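Local coordinates for outer membrane protein YopM (Yersinia pestis, PDB 1JL5) that probably alters host cell physiology and promotes bacterial survival in host tissues, as a secreted leucine-rich repeat effector that forms a hollow cylindrical homotetramer, at residues 130-135 against 152-157; 147-152 against 169-174; 228-233 against 250-255; 293-298 against 311-316; 317-322 against 334-339. All blocks are in the same frame, centred on the assembly; numbering follows the deposited sequence.

Interaction 1: 130-135 against 152-157; sequences PPLLEY and SSFLKI
Tyr135 and Ile157, paired in a parallel beta bridge, meet side chain to side chain in a CH-pi contact where two neighbouring leucine-rich repeats adjoin. CG of Tyr135 is anti to its backbone N (chi1 -171°), and the branch methyl CG2 of Ile157 sits over one face of the ring, 3.9 Å from the centroid and displaced toward the rim near CE2. Further back, Leu132 and Phe154 run side by side and point the same way, with Leu132 CD2 3.6 Å from Phe154 CE2. The Phe154 ring presents its edge to Pro131 O, which lies near the ring plane 3.4 Å from Phe154 CD2. Glu134 and Lys156 also run alongside each other. The lysine bends at its last torsion (chi4 47°) and NZ donates to Phe154 O within its own segment at 3.1 Å. Glu134 OE2 is 4.2 Å from Lys156 NZ, beyond salt-bridge distance. Glu134 O accepts two backbone bonds, from Ile157 N at 2.9 Å and Lys156 N at 2.7 Å, and water 2 joins Pro131 O and Leu133 O to Phe154 N. The chemistry implies a joint held mainly by backbone and water-bridged bonds, with apolar and CH-pi packing beside them; the charged pair probably adds only longer-range attraction.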
# COMPACT_ATOMS: atom_id res chain seq x y z
N PRO A 130 35.33 -22.10 16.47
CA PRO A 130 35.90 -23.44 16.46
C PRO A 130 36.93 -23.37 15.33
O PRO A 130 36.65 -22.81 14.27
CB PRO A 130 34.71 -24.32 16.11
CG PRO A 130 33.55 -23.57 16.67
CD PRO A 130 33.87 -22.16 16.29
N PRO A 131 38.12 -23.95 15.53
CA PRO A 131 39.16 -23.91 14.50
C PRO A 131 38.74 -24.33 13.10
O PRO A 131 39.27 -23.83 12.11
CB PRO A 131 40.24 -24.82 15.08
CG PRO A 131 39.45 -25.82 15.87
CD PRO A 131 38.46 -24.92 16.58
N LEU A 132 37.80 -25.26 13.00
CA LEU A 132 37.36 -25.74 11.70
C LEU A 132 36.14 -25.03 11.13
O LEU A 132 35.62 -25.43 10.09
CB LEU A 132 37.07 -27.24 11.78
CG LEU A 132 38.17 -28.12 12.38
CD1 LEU A 132 37.70 -29.57 12.36
CD2 LEU A 132 39.45 -27.96 11.58
N LEU A 133 35.69 -23.97 11.80
CA LEU A 133 34.51 -23.28 11.32
C LEU A 133 34.63 -22.83 9.87
O LEU A 133 35.54 -22.07 9.50
CB LEU A 133 34.19 -22.08 12.21
CG LEU A 133 32.71 -21.68 12.10
CD1 LEU A 133 31.86 -22.84 12.60
CD2 LEU A 133 32.43 -20.42 12.90
N GLU A 134 33.72 -23.31 9.05
CA GLU A 134 33.67 -22.98 7.64
C GLU A 134 32.53 -22.01 7.39
O GLU A 134 32.62 -21.12 6.55
CB GLU A 134 33.44 -24.25 6.82
CG GLU A 134 34.64 -25.16 6.72
CD GLU A 134 34.30 -26.50 6.12
OE1 GLU A 134 33.25 -26.59 5.45
OE2 GLU A 134 35.09 -27.45 6.30
N TYR A 135 31.45 -22.19 8.15
CA TYR A 135 30.28 -21.35 8.01
C TYR A 135 29.91 -20.74 9.35
O TYR A 135 29.64 -21.45 10.32
CB TYR A 135 29.12 -22.17 7.46
CG TYR A 135 27.90 -21.37 7.07
CD1 TYR A 135 27.22 -20.58 8.00
CD2 TYR A 135 27.41 -21.42 5.76
CE1 TYR A 135 26.08 -19.86 7.64
CE2 TYR A 135 26.27 -20.70 5.40
CZ TYR A 135 25.61 -19.93 6.34
OH TYR A 135 24.49 -19.22 5.99
N SER A 152 40.70 -18.02 11.18
CA SER A 152 39.80 -19.13 10.90
C SER A 152 40.16 -19.63 9.52
O SER A 152 39.59 -19.21 8.51
CB SER A 152 38.36 -18.64 10.96
OG SER A 152 38.06 -18.18 12.26
N SER A 153 41.14 -20.52 9.49
CA SER A 153 41.66 -21.09 8.26
C SER A 153 40.62 -21.68 7.32
O SER A 153 40.88 -21.82 6.13
CB SER A 153 42.70 -22.17 8.60
OG SER A 153 43.72 -21.63 9.42
N PHE A 154 39.45 -22.02 7.83
CA PHE A 154 38.42 -22.62 7.00
C PHE A 154 37.14 -21.80 6.94
O PHE A 154 36.17 -22.23 6.33
CB PHE A 154 38.12 -24.02 7.51
CG PHE A 154 39.35 -24.85 7.75
CD1 PHE A 154 40.07 -25.38 6.68
CD2 PHE A 154 39.83 -25.05 9.04
CE1 PHE A 154 41.24 -26.09 6.89
CE2 PHE A 154 41.00 -25.76 9.26
CZ PHE A 154 41.71 -26.28 8.18
N LEU A 155 37.15 -20.64 7.57
CA LEU A 155 35.97 -19.78 7.57
C LEU A 155 35.73 -19.27 6.16
O LEU A 155 36.43 -18.37 5.70
CB LEU A 155 36.17 -18.59 8.51
CG LEU A 155 35.11 -18.40 9.59
CD1 LEU A 155 35.18 -16.99 10.12
CD2 LEU A 155 33.73 -18.70 9.05
N LYS A 156 34.74 -19.84 5.49
CA LYS A 156 34.42 -19.45 4.13
C LYS A 156 33.24 -18.49 4.09
O LYS A 156 33.23 -17.52 3.33
CB LYS A 156 34.10 -20.68 3.28
CG LYS A 156 35.22 -21.70 3.19
CD LYS A 156 34.74 -22.99 2.54
CE LYS A 156 35.80 -24.10 2.63
NZ LYS A 156 36.38 -24.23 4.01
N ILE A 157 32.23 -18.76 4.91
CA ILE A 157 31.05 -17.92 4.94
C ILE A 157 30.83 -17.31 6.32
O ILE A 157 30.74 -18.01 7.32
CB ILE A 157 29.77 -18.71 4.56
CG1 ILE A 157 29.84 -19.17 3.11
CG2 ILE A 157 28.54 -17.83 4.75
CD1 ILE A 157 30.69 -20.38 2.90
O HOH W 1 37.93 -20.62 13.28
O HOH W 2 38.05 -21.94 10.29
O HOH W 3 41.22 -22.23 12.00

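Interaction 2: 147-152 against 169-174; sequences PELQNS and PDLPPS
Leu149 and Pro169 cross obliquely between successive turns of the leucine-rich repeat solenoid, in the loops that lead back from one short strand to the next. CD1 of Leu149 reaches Pro169 CD at 3.8 Å and Leu171 CD2 at 4.0 Å, the two leucines lying side by side and pointing the same way. The other end of the same contact is made by the Pro172 ring. Its CD meets Leu149 CB at 3.9 Å, while its CB packs against Leu149 O and, at 3.3 Å, against Ser152 O. Pro169 CG likewise rests on Pro147 O, 3.4 Å away, so prolines from one turn lean on carbonyl oxygens of the other. Around this first shell, a type I turn from Leu149 to Ser152 sets the backbone, and Leu129 packs on Leu149 from the preceding turn, as Leu191 does on Leu171 from the following one. Outside, Gln150 and Asp170 run alongside each other with amide and carboxylate planes 82° apart. Water 4 bridges the two segments beside them, accepting from Leu149 N at 2.6 Å and donating to Asp170 O at 2.5 Å.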
# COMPACT_ATOMS: atom_id res chain seq x y z
N PRO A 147 34.31 -12.50 17.37
CA PRO A 147 35.62 -12.93 17.87
C PRO A 147 36.55 -12.80 16.68
O PRO A 147 36.09 -12.60 15.55
CB PRO A 147 35.37 -14.38 18.26
CG PRO A 147 34.35 -14.81 17.24
CD PRO A 147 33.40 -13.64 17.22
N GLU A 148 37.85 -12.89 16.92
CA GLU A 148 38.81 -12.80 15.82
C GLU A 148 38.37 -13.79 14.74
O GLU A 148 37.93 -14.89 15.05
CB GLU A 148 40.21 -13.14 16.32
CG GLU A 148 41.26 -13.19 15.23
CD GLU A 148 42.65 -13.40 15.78
OE1 GLU A 148 42.86 -14.41 16.49
OE2 GLU A 148 43.53 -12.56 15.50
N LEU A 149 38.49 -13.38 13.49
CA LEU A 149 38.08 -14.23 12.38
C LEU A 149 39.21 -14.56 11.42
O LEU A 149 39.19 -15.59 10.76
CB LEU A 149 36.98 -13.53 11.57
CG LEU A 149 35.75 -13.00 12.31
CD1 LEU A 149 34.90 -12.17 11.36
CD2 LEU A 149 34.96 -14.16 12.88
N GLN A 150 40.20 -13.68 11.36
CA GLN A 150 41.32 -13.85 10.44
C GLN A 150 42.09 -15.16 10.59
O GLN A 150 42.72 -15.61 9.64
CB GLN A 150 42.27 -12.67 10.55
CG GLN A 150 43.07 -12.61 11.84
CD GLN A 150 43.93 -11.37 11.90
OE1 GLN A 150 44.56 -10.99 10.91
NE2 GLN A 150 43.98 -10.73 13.06
N ASN A 151 42.04 -15.77 11.76
CA ASN A 151 42.76 -17.03 11.96
C ASN A 151 41.88 -18.25 11.75
O ASN A 151 42.26 -19.37 12.08
CB ASN A 151 43.39 -17.06 13.34
CG ASN A 151 44.43 -15.98 13.52
OD1 ASN A 151 45.27 -15.78 12.65
ND2 ASN A 151 44.38 -15.29 14.65
N SER A 152 40.70 -18.02 11.18
CA SER A 152 39.80 -19.13 10.90
C SER A 152 40.16 -19.63 9.52
O SER A 152 39.59 -19.21 8.51
CB SER A 152 38.36 -18.64 10.96
OG SER A 152 38.06 -18.18 12.26
N PRO A 169 36.07 -7.92 12.66
CA PRO A 169 37.49 -8.22 12.86
C PRO A 169 38.07 -8.43 11.47
O PRO A 169 37.32 -8.60 10.50
CB PRO A 169 37.45 -9.51 13.67
CG PRO A 169 36.15 -9.41 14.41
CD PRO A 169 35.21 -8.89 13.35
N ASP A 170 39.39 -8.40 11.34
CA ASP A 170 39.97 -8.63 10.03
C ASP A 170 39.48 -9.98 9.56
O ASP A 170 39.29 -10.90 10.36
CB ASP A 170 41.49 -8.57 10.09
CG ASP A 170 42.00 -7.18 10.37
OD1 ASP A 170 41.31 -6.21 9.99
OD2 ASP A 170 43.08 -7.05 10.97
N LEU A 171 39.28 -10.11 8.26
CA LEU A 171 38.76 -11.34 7.71
C LEU A 171 39.80 -12.39 7.37
O LEU A 171 40.94 -12.06 7.02
CB LEU A 171 37.91 -11.02 6.49
CG LEU A 171 36.84 -9.98 6.83
CD1 LEU A 171 36.14 -9.52 5.56
CD2 LEU A 171 35.86 -10.56 7.84
N PRO A 172 39.43 -13.67 7.48
CA PRO A 172 40.33 -14.77 7.18
C PRO A 172 40.50 -14.91 5.67
O PRO A 172 39.54 -14.73 4.92
CB PRO A 172 39.61 -15.97 7.78
CG PRO A 172 38.18 -15.64 7.52
CD PRO A 172 38.12 -14.17 7.93
N PRO A 173 41.71 -15.21 5.21
CA PRO A 173 41.98 -15.37 3.78
C PRO A 173 41.05 -16.38 3.14
O PRO A 173 40.86 -16.39 1.92
CB PRO A 173 43.43 -15.83 3.76
CG PRO A 173 44.02 -15.13 4.95
CD PRO A 173 42.95 -15.33 6.00
N SER A 174 40.47 -17.25 3.96
CA SER A 174 39.57 -18.28 3.46
C SER A 174 38.18 -17.72 3.19
O SER A 174 37.36 -18.36 2.54
CB SER A 174 39.45 -19.41 4.48
OG SER A 174 39.04 -18.90 5.74
O HOH W 4 39.92 -11.39 12.75

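Interaction 3: 228-233 against 250-255; sequences EELPEL and KTLPDL
Lys250 reaches across to Glu228 and places its ammonium between a backbone and a side-chain oxygen of the same residue. A chi2 of 76° turns the lysine's CD aside; the chain is extended beyond, and NZ donates to Glu228 O at 2.8 Å, in the carbonyl plane and on a lone pair. The salt bridge to Glu228 OE1, at 2.9 Å, is made from above the carboxylate plane, 49° out of it. NZ has a further acceptor in Leu248 O. OE1 is shared as well, since it forms a salt bridge with Arg310 NH1 of the second subunit. With Arg310 NH2 of that subunit also close to Lys250 NZ, the glutamate probably offsets two positive charges that would otherwise repel.

The segments belong to consecutive leucine-rich repeats, and they run nearly parallel, 11° apart, without any direct bond between their backbones. Waters span the gap. Water 5 donates to Glu228 O and to Thr251 O and accepts from Lys250 N; water 6 accepts from Leu230 N and donates to Thr251 O; water 7 accepts from Leu233 N and donates to Asp254 O.

Beside these waters the inner side is apolar. Pro253 wedges between two leucines: its CD lies 3.6 Å from Leu230 CB, whose side chain it crosses at about a right angle, and 3.7 Å from Leu233 CD1. Each leucine also lies beside its counterpart in the next repeat, Leu230 CD1 at 3.9 Å from Leu252 CD2 and Leu233 CD1 at 4.0 Å from Leu255 CD2.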
# COMPACT_ATOMS: atom_id res chain seq x y z
N GLU A 228 30.23 7.71 0.13
CA GLU A 228 30.40 8.95 -0.60
C GLU A 228 30.78 8.56 -2.01
O GLU A 228 30.50 9.26 -2.97
CB GLU A 228 31.54 9.78 -0.02
CG GLU A 228 31.42 10.11 1.46
CD GLU A 228 30.33 11.11 1.74
OE1 GLU A 228 30.20 12.08 0.96
OE2 GLU A 228 29.62 10.94 2.75
N GLU A 229 31.43 7.41 -2.11
CA GLU A 229 31.88 6.90 -3.38
C GLU A 229 32.13 5.42 -3.24
O GLU A 229 32.22 4.89 -2.14
CB GLU A 229 33.18 7.58 -3.80
CG GLU A 229 34.26 7.45 -2.75
CD GLU A 229 35.58 8.08 -3.16
OE1 GLU A 229 35.56 9.22 -3.67
OE2 GLU A 229 36.63 7.44 -2.95
N LEU A 230 32.25 4.75 -4.38
CA LEU A 230 32.52 3.34 -4.40
C LEU A 230 34.02 3.23 -4.64
O LEU A 230 34.62 4.13 -5.21
CB LEU A 230 31.76 2.67 -5.54
CG LEU A 230 30.24 2.63 -5.37
CD1 LEU A 230 29.60 1.91 -6.55
CD2 LEU A 230 29.91 1.92 -4.07
N PRO A 231 34.65 2.15 -4.17
CA PRO A 231 36.08 2.06 -4.42
C PRO A 231 36.27 1.76 -5.90
O PRO A 231 35.29 1.61 -6.63
CB PRO A 231 36.51 0.90 -3.54
CG PRO A 231 35.31 0.00 -3.61
CD PRO A 231 34.16 0.97 -3.44
N GLU A 232 37.51 1.69 -6.35
CA GLU A 232 37.75 1.38 -7.74
C GLU A 232 37.11 0.04 -8.03
O GLU A 232 37.28 -0.91 -7.27
CB GLU A 232 39.23 1.34 -8.04
CG GLU A 232 39.51 1.05 -9.49
CD GLU A 232 40.89 1.48 -9.90
OE1 GLU A 232 41.84 1.20 -9.13
OE2 GLU A 232 41.03 2.08 -10.98
N LEU A 233 36.37 -0.04 -9.13
CA LEU A 233 35.67 -1.26 -9.49
C LEU A 233 36.11 -1.87 -10.80
O LEU A 233 35.93 -3.06 -11.02
CB LEU A 233 34.18 -0.97 -9.59
CG LEU A 233 33.52 -0.27 -8.41
CD1 LEU A 233 32.12 0.22 -8.82
CD2 LEU A 233 33.45 -1.22 -7.24
N LYS A 250 27.61 10.23 -5.94
CA LYS A 250 27.33 11.32 -6.87
C LYS A 250 27.76 10.81 -8.24
O LYS A 250 27.30 11.29 -9.28
CB LYS A 250 28.16 12.56 -6.53
CG LYS A 250 28.07 13.03 -5.10
CD LYS A 250 28.88 12.13 -4.18
CE LYS A 250 28.85 12.61 -2.75
NZ LYS A 250 29.55 11.65 -1.85
N THR A 251 28.66 9.83 -8.22
CA THR A 251 29.15 9.22 -9.44
C THR A 251 29.55 7.81 -9.11
O THR A 251 29.72 7.44 -7.95
CB THR A 251 30.42 9.93 -9.98
OG1 THR A 251 31.47 9.80 -9.03
CG2 THR A 251 30.15 11.41 -10.23
N LEU A 252 29.71 7.01 -10.15
CA LEU A 252 30.13 5.65 -9.97
C LEU A 252 31.49 5.59 -10.61
O LEU A 252 31.77 6.31 -11.56
CB LEU A 252 29.19 4.70 -10.70
CG LEU A 252 27.75 4.71 -10.22
CD1 LEU A 252 26.97 3.63 -10.96
CD2 LEU A 252 27.71 4.47 -8.72
N PRO A 253 32.37 4.75 -10.07
CA PRO A 253 33.71 4.64 -10.66
C PRO A 253 33.49 3.88 -11.94
O PRO A 253 32.36 3.49 -12.26
CB PRO A 253 34.46 3.78 -9.65
CG PRO A 253 33.69 3.95 -8.36
CD PRO A 253 32.27 3.96 -8.83
N ASP A 254 34.55 3.67 -12.69
CA ASP A 254 34.43 2.87 -13.89
C ASP A 254 33.96 1.56 -13.31
O ASP A 254 34.50 1.08 -12.31
CB ASP A 254 35.79 2.75 -14.55
CG ASP A 254 36.29 4.07 -15.03
OD1 ASP A 254 35.59 4.67 -15.87
OD2 ASP A 254 37.34 4.54 -14.55
N LEU A 255 32.94 0.99 -13.92
CA LEU A 255 32.35 -0.23 -13.42
C LEU A 255 33.13 -1.50 -13.66
O LEU A 255 34.04 -1.55 -14.49
CB LEU A 255 30.96 -0.36 -14.00
CG LEU A 255 30.07 0.82 -13.61
CD1 LEU A 255 28.76 0.75 -14.35
CD2 LEU A 255 29.86 0.81 -12.10
O HOH W 5 30.28 9.42 -5.44
O HOH W 6 31.62 6.22 -6.57
O HOH W 7 36.65 1.72 -11.14

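Interaction 4: 293-298 against 311-316; sequences SELPPN and SLCDLP. With CA (calcium ion), chain E.
A chi1 of 51° at Cys313 sets SG between the residue's own backbone N and carbonyl carbon, and there it meets Leu295, whose CG is anti to the carbonyl carbon (chi1 -70°). The sulfur lies 3.4 Å from Leu295 CG and 3.6 Å from Glu294 N, while Cys313 CB presses on Ser293 O. From this position Leu295 works as the hub of the contact. Its CD1 touches Leu315 CD2 at 3.5 Å, the two side chains lying alongside and pointing the same way, and its CB meets Pro316 CD at 3.7 Å. Pro316 continues the line by setting CB against Pro296 O, 3.2 Å away, and against Pro297 O. No hydrogen bond joins the two segments, so the packing is apolar side chain on apolar side chain and on backbone carbonyls.

The polar work is done on the other side of 293-298. The CB of Glu294 is directed away from 311-316, the chain is extended beyond CG (chi2 -170°), and both carboxylate oxygens hold a calcium ion, OE1 at 2.2 Å and OE2 at 2.4 Å. Waters 8 and 9 bind the same ion, and Glu274 of the preceding repeat supplies a further carboxylate. One backbone segment therefore serves two layers: a seam of leucine, cysteine and proline between consecutive turns of the leucine-rich repeat solenoid, and outside it a carboxylate calcium site that links adjacent repeats.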
# COMPACT_ATOMS: atom_id res chain seq x y z
N SER A 293 20.96 8.18 -21.61
CA SER A 293 21.47 8.29 -22.96
C SER A 293 21.78 6.94 -23.56
O SER A 293 21.66 6.73 -24.76
CB SER A 293 22.72 9.16 -22.97
OG SER A 293 23.70 8.61 -22.11
N GLU A 294 22.19 6.01 -22.70
CA GLU A 294 22.54 4.67 -23.15
C GLU A 294 22.11 3.61 -22.17
O GLU A 294 22.05 3.83 -20.96
CB GLU A 294 24.05 4.52 -23.30
CG GLU A 294 24.71 5.35 -24.35
CD GLU A 294 26.14 4.92 -24.55
OE1 GLU A 294 26.89 4.89 -23.55
OE2 GLU A 294 26.50 4.60 -25.71
N LEU A 295 21.86 2.43 -22.70
CA LEU A 295 21.50 1.30 -21.89
C LEU A 295 22.29 0.13 -22.42
O LEU A 295 22.50 0.01 -23.62
CB LEU A 295 20.01 1.02 -21.98
CG LEU A 295 19.17 2.10 -21.29
CD1 LEU A 295 17.70 1.77 -21.45
CD2 LEU A 295 19.56 2.17 -19.81
N PRO A 296 22.79 -0.72 -21.52
CA PRO A 296 23.56 -1.89 -21.93
C PRO A 296 22.72 -2.65 -22.96
O PRO A 296 21.50 -2.76 -22.81
CB PRO A 296 23.75 -2.64 -20.62
CG PRO A 296 23.80 -1.55 -19.61
CD PRO A 296 22.68 -0.65 -20.05
N PRO A 297 23.35 -3.21 -24.00
CA PRO A 297 22.66 -3.96 -25.05
C PRO A 297 21.96 -5.23 -24.60
O PRO A 297 21.08 -5.73 -25.29
CB PRO A 297 23.78 -4.24 -26.05
CG PRO A 297 24.94 -4.47 -25.14
CD PRO A 297 24.81 -3.33 -24.15
N ASN A 298 22.36 -5.75 -23.45
CA ASN A 298 21.78 -6.98 -22.93
C ASN A 298 21.02 -6.76 -21.64
O ASN A 298 20.77 -7.70 -20.89
CB ASN A 298 22.89 -8.01 -22.69
CG ASN A 298 23.82 -8.12 -23.87
OD1 ASN A 298 23.38 -8.39 -24.99
ND2 ASN A 298 25.11 -7.89 -23.64
N SER A 311 13.64 11.71 -21.02
CA SER A 311 13.67 10.91 -22.22
C SER A 311 14.51 9.68 -21.98
O SER A 311 15.47 9.70 -21.22
CB SER A 311 14.25 11.70 -23.38
OG SER A 311 15.61 11.99 -23.15
N LEU A 312 14.11 8.61 -22.64
CA LEU A 312 14.82 7.36 -22.54
C LEU A 312 15.44 7.11 -23.89
O LEU A 312 14.82 7.34 -24.92
CB LEU A 312 13.86 6.21 -22.24
CG LEU A 312 13.32 6.05 -20.83
CD1 LEU A 312 12.41 4.83 -20.79
CD2 LEU A 312 14.48 5.89 -19.86
N CYS A 313 16.69 6.65 -23.87
CA CYS A 313 17.37 6.32 -25.10
C CYS A 313 16.63 5.08 -25.57
O CYS A 313 15.75 4.58 -24.88
CB CYS A 313 18.81 5.96 -24.80
SG CYS A 313 18.89 4.71 -23.50
N ASP A 314 16.98 4.59 -26.75
CA ASP A 314 16.33 3.40 -27.25
C ASP A 314 16.58 2.31 -26.24
O ASP A 314 17.63 2.27 -25.59
CB ASP A 314 16.90 2.99 -28.61
CG ASP A 314 16.58 4.00 -29.69
OD1 ASP A 314 15.42 4.47 -29.74
OD2 ASP A 314 17.49 4.32 -30.48
N LEU A 315 15.62 1.41 -26.10
CA LEU A 315 15.75 0.33 -25.15
C LEU A 315 16.36 -0.88 -25.83
O LEU A 315 16.03 -1.20 -26.97
CB LEU A 315 14.38 -0.01 -24.59
CG LEU A 315 13.67 1.22 -24.01
CD1 LEU A 315 12.22 0.90 -23.72
CD2 LEU A 315 14.41 1.68 -22.77
N PRO A 316 17.27 -1.57 -25.14
CA PRO A 316 17.89 -2.75 -25.73
C PRO A 316 16.80 -3.79 -25.95
O PRO A 316 15.92 -3.96 -25.10
CB PRO A 316 18.92 -3.17 -24.68
CG PRO A 316 18.30 -2.69 -23.40
CD PRO A 316 17.77 -1.33 -23.77
CA CA E . 28.33 3.58 -24.54
O HOH W 8 28.90 6.01 -25.35
O HOH W 9 30.30 3.04 -25.76

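Interaction 5: 317-322 against 334-339; sequences PSLEEL and ALPPRL
The start of a leucine-rich repeat strand meets the turn that leads into the next one where Glu320 and Arg338 cross obliquely in a salt bridge. Arg338 NH1 donates to Glu320 OE2 at 3.0 Å with an N-H...acceptor angle of 158°. The oxygen lies in the guanidinium plane, but the donor stands almost straight above the carboxylate, 81° out of its plane. Pro317 O touches Arg338 CB. Beyond it the arginine bends at chi2 and chi3, which place CD and NE, and Ser318 O lies over one face of the guanidinium, offset toward its rim. The third subunit takes up more of the arginine's donors, with Asn80 O bound to NH1 and Gly55 O to NH2. Glu340 brings a like charge close to Glu320, which the arginine probably offsets.

Inward, Leu319 CB packs on Pro336 CG at 3.6 Å, and its CG lies 4.0 Å from CD1 of Leu339, which runs alongside it. Leu339 CD1 also reaches Leu322 CB at 3.8 Å. The type I turn from Pro336 to Leu339 is closed by Leu339 N to Pro336 O. Stacked leucines within, with a salt bridge beside them buried against the third subunit, make this a leucine-rich repeat solenoid used also as a subunit interface.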
# COMPACT_ATOMS: atom_id res chain seq x y z
N PRO A 317 16.81 -4.47 -27.10
CA PRO A 317 15.79 -5.49 -27.38
C PRO A 317 15.75 -6.59 -26.32
O PRO A 317 14.80 -7.35 -26.25
CB PRO A 317 16.18 -6.00 -28.76
CG PRO A 317 17.66 -5.77 -28.81
CD PRO A 317 17.79 -4.40 -28.20
N SER A 318 16.78 -6.65 -25.50
CA SER A 318 16.86 -7.65 -24.44
C SER A 318 16.02 -7.26 -23.23
O SER A 318 15.69 -8.10 -22.39
CB SER A 318 18.31 -7.78 -23.99
OG SER A 318 18.80 -6.51 -23.63
N LEU A 319 15.68 -5.98 -23.16
CA LEU A 319 14.93 -5.47 -22.03
C LEU A 319 13.63 -6.18 -21.78
O LEU A 319 12.74 -6.22 -22.63
CB LEU A 319 14.67 -3.98 -22.21
CG LEU A 319 14.38 -3.26 -20.89
CD1 LEU A 319 15.58 -3.42 -19.97
CD2 LEU A 319 14.11 -1.80 -21.16
N GLU A 320 13.51 -6.74 -20.59
CA GLU A 320 12.30 -7.44 -20.22
C GLU A 320 11.50 -6.63 -19.23
O GLU A 320 10.28 -6.66 -19.21
CB GLU A 320 12.65 -8.80 -19.64
CG GLU A 320 13.22 -9.69 -20.71
CD GLU A 320 13.53 -11.05 -20.19
OE1 GLU A 320 14.34 -11.15 -19.24
OE2 GLU A 320 12.97 -12.02 -20.74
N GLU A 321 12.20 -5.89 -18.38
CA GLU A 321 11.48 -5.06 -17.44
C GLU A 321 12.01 -3.66 -17.49
O GLU A 321 13.20 -3.40 -17.34
CB GLU A 321 11.59 -5.59 -16.02
CG GLU A 321 10.85 -4.69 -15.05
CD GLU A 321 10.60 -5.33 -13.70
OE1 GLU A 321 11.01 -6.49 -13.50
OE2 GLU A 321 9.99 -4.65 -12.85
N LEU A 322 11.09 -2.74 -17.73
CA LEU A 322 11.43 -1.35 -17.78
C LEU A 322 10.59 -0.65 -16.75
O LEU A 322 9.36 -0.63 -16.83
CB LEU A 322 11.14 -0.75 -19.14
CG LEU A 322 11.40 0.76 -19.18
CD1 LEU A 322 12.88 1.02 -18.92
CD2 LEU A 322 10.98 1.32 -20.53
N ALA A 334 10.39 3.19 -28.38
CA ALA A 334 9.78 1.97 -28.86
C ALA A 334 10.07 0.92 -27.81
O ALA A 334 11.18 0.84 -27.29
CB ALA A 334 10.38 1.56 -30.20
N LEU A 335 9.07 0.12 -27.47
CA LEU A 335 9.26 -0.90 -26.46
C LEU A 335 9.86 -2.14 -27.08
O LEU A 335 9.37 -2.64 -28.09
CB LEU A 335 7.94 -1.23 -25.80
CG LEU A 335 7.27 -0.04 -25.11
CD1 LEU A 335 5.94 -0.48 -24.54
CD2 LEU A 335 8.19 0.50 -24.02
N PRO A 336 10.95 -2.66 -26.50
CA PRO A 336 11.55 -3.86 -27.05
C PRO A 336 10.54 -5.00 -27.04
O PRO A 336 9.81 -5.17 -26.06
CB PRO A 336 12.74 -4.11 -26.12
CG PRO A 336 12.31 -3.49 -24.83
CD PRO A 336 11.65 -2.22 -25.28
N PRO A 337 10.44 -5.76 -28.14
CA PRO A 337 9.48 -6.87 -28.17
C PRO A 337 9.66 -7.88 -27.05
O PRO A 337 8.75 -8.65 -26.76
CB PRO A 337 9.67 -7.47 -29.57
CG PRO A 337 11.01 -6.95 -30.02
CD PRO A 337 11.04 -5.55 -29.46
N ARG A 338 10.82 -7.89 -26.41
CA ARG A 338 11.05 -8.82 -25.32
C ARG A 338 10.49 -8.26 -24.01
O ARG A 338 10.34 -8.98 -23.04
CB ARG A 338 12.55 -9.08 -25.14
CG ARG A 338 12.90 -10.55 -25.23
CD ARG A 338 13.62 -11.05 -24.00
NE ARG A 338 15.01 -11.35 -24.31
CZ ARG A 338 15.85 -11.99 -23.50
NH1 ARG A 338 15.44 -12.41 -22.31
NH2 ARG A 338 17.09 -12.22 -23.90
N LEU A 339 10.17 -6.97 -24.00
CA LEU A 339 9.66 -6.33 -22.80
C LEU A 339 8.47 -7.07 -22.20
O LEU A 339 7.44 -7.22 -22.84
CB LEU A 339 9.25 -4.88 -23.09
CG LEU A 339 9.08 -4.05 -21.82
CD1 LEU A 339 10.44 -3.96 -21.11
CD2 LEU A 339 8.57 -2.66 -22.16

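Followed from the N terminus, each contact closes a loop of one repeat, bringing a segment back beside its equivalent in the next turn. Interactions 1 and 2 cross along the chain: 147-152 lies within the loop closed by interaction 1, and the two share Ser152 and touch through Leu155 O and Ser174 OG. Interaction 3 follows in series, about 27 Å centre to centre from interaction 2, at the middle of the repeat array. Interactions 4 and 5 come next, also in series. Segment 311-316 runs directly into 317-322, and Pro297 O meets Ser318 OG. Both join consecutive turns on the opposite side of the chain's centre from interactions 1 and 2.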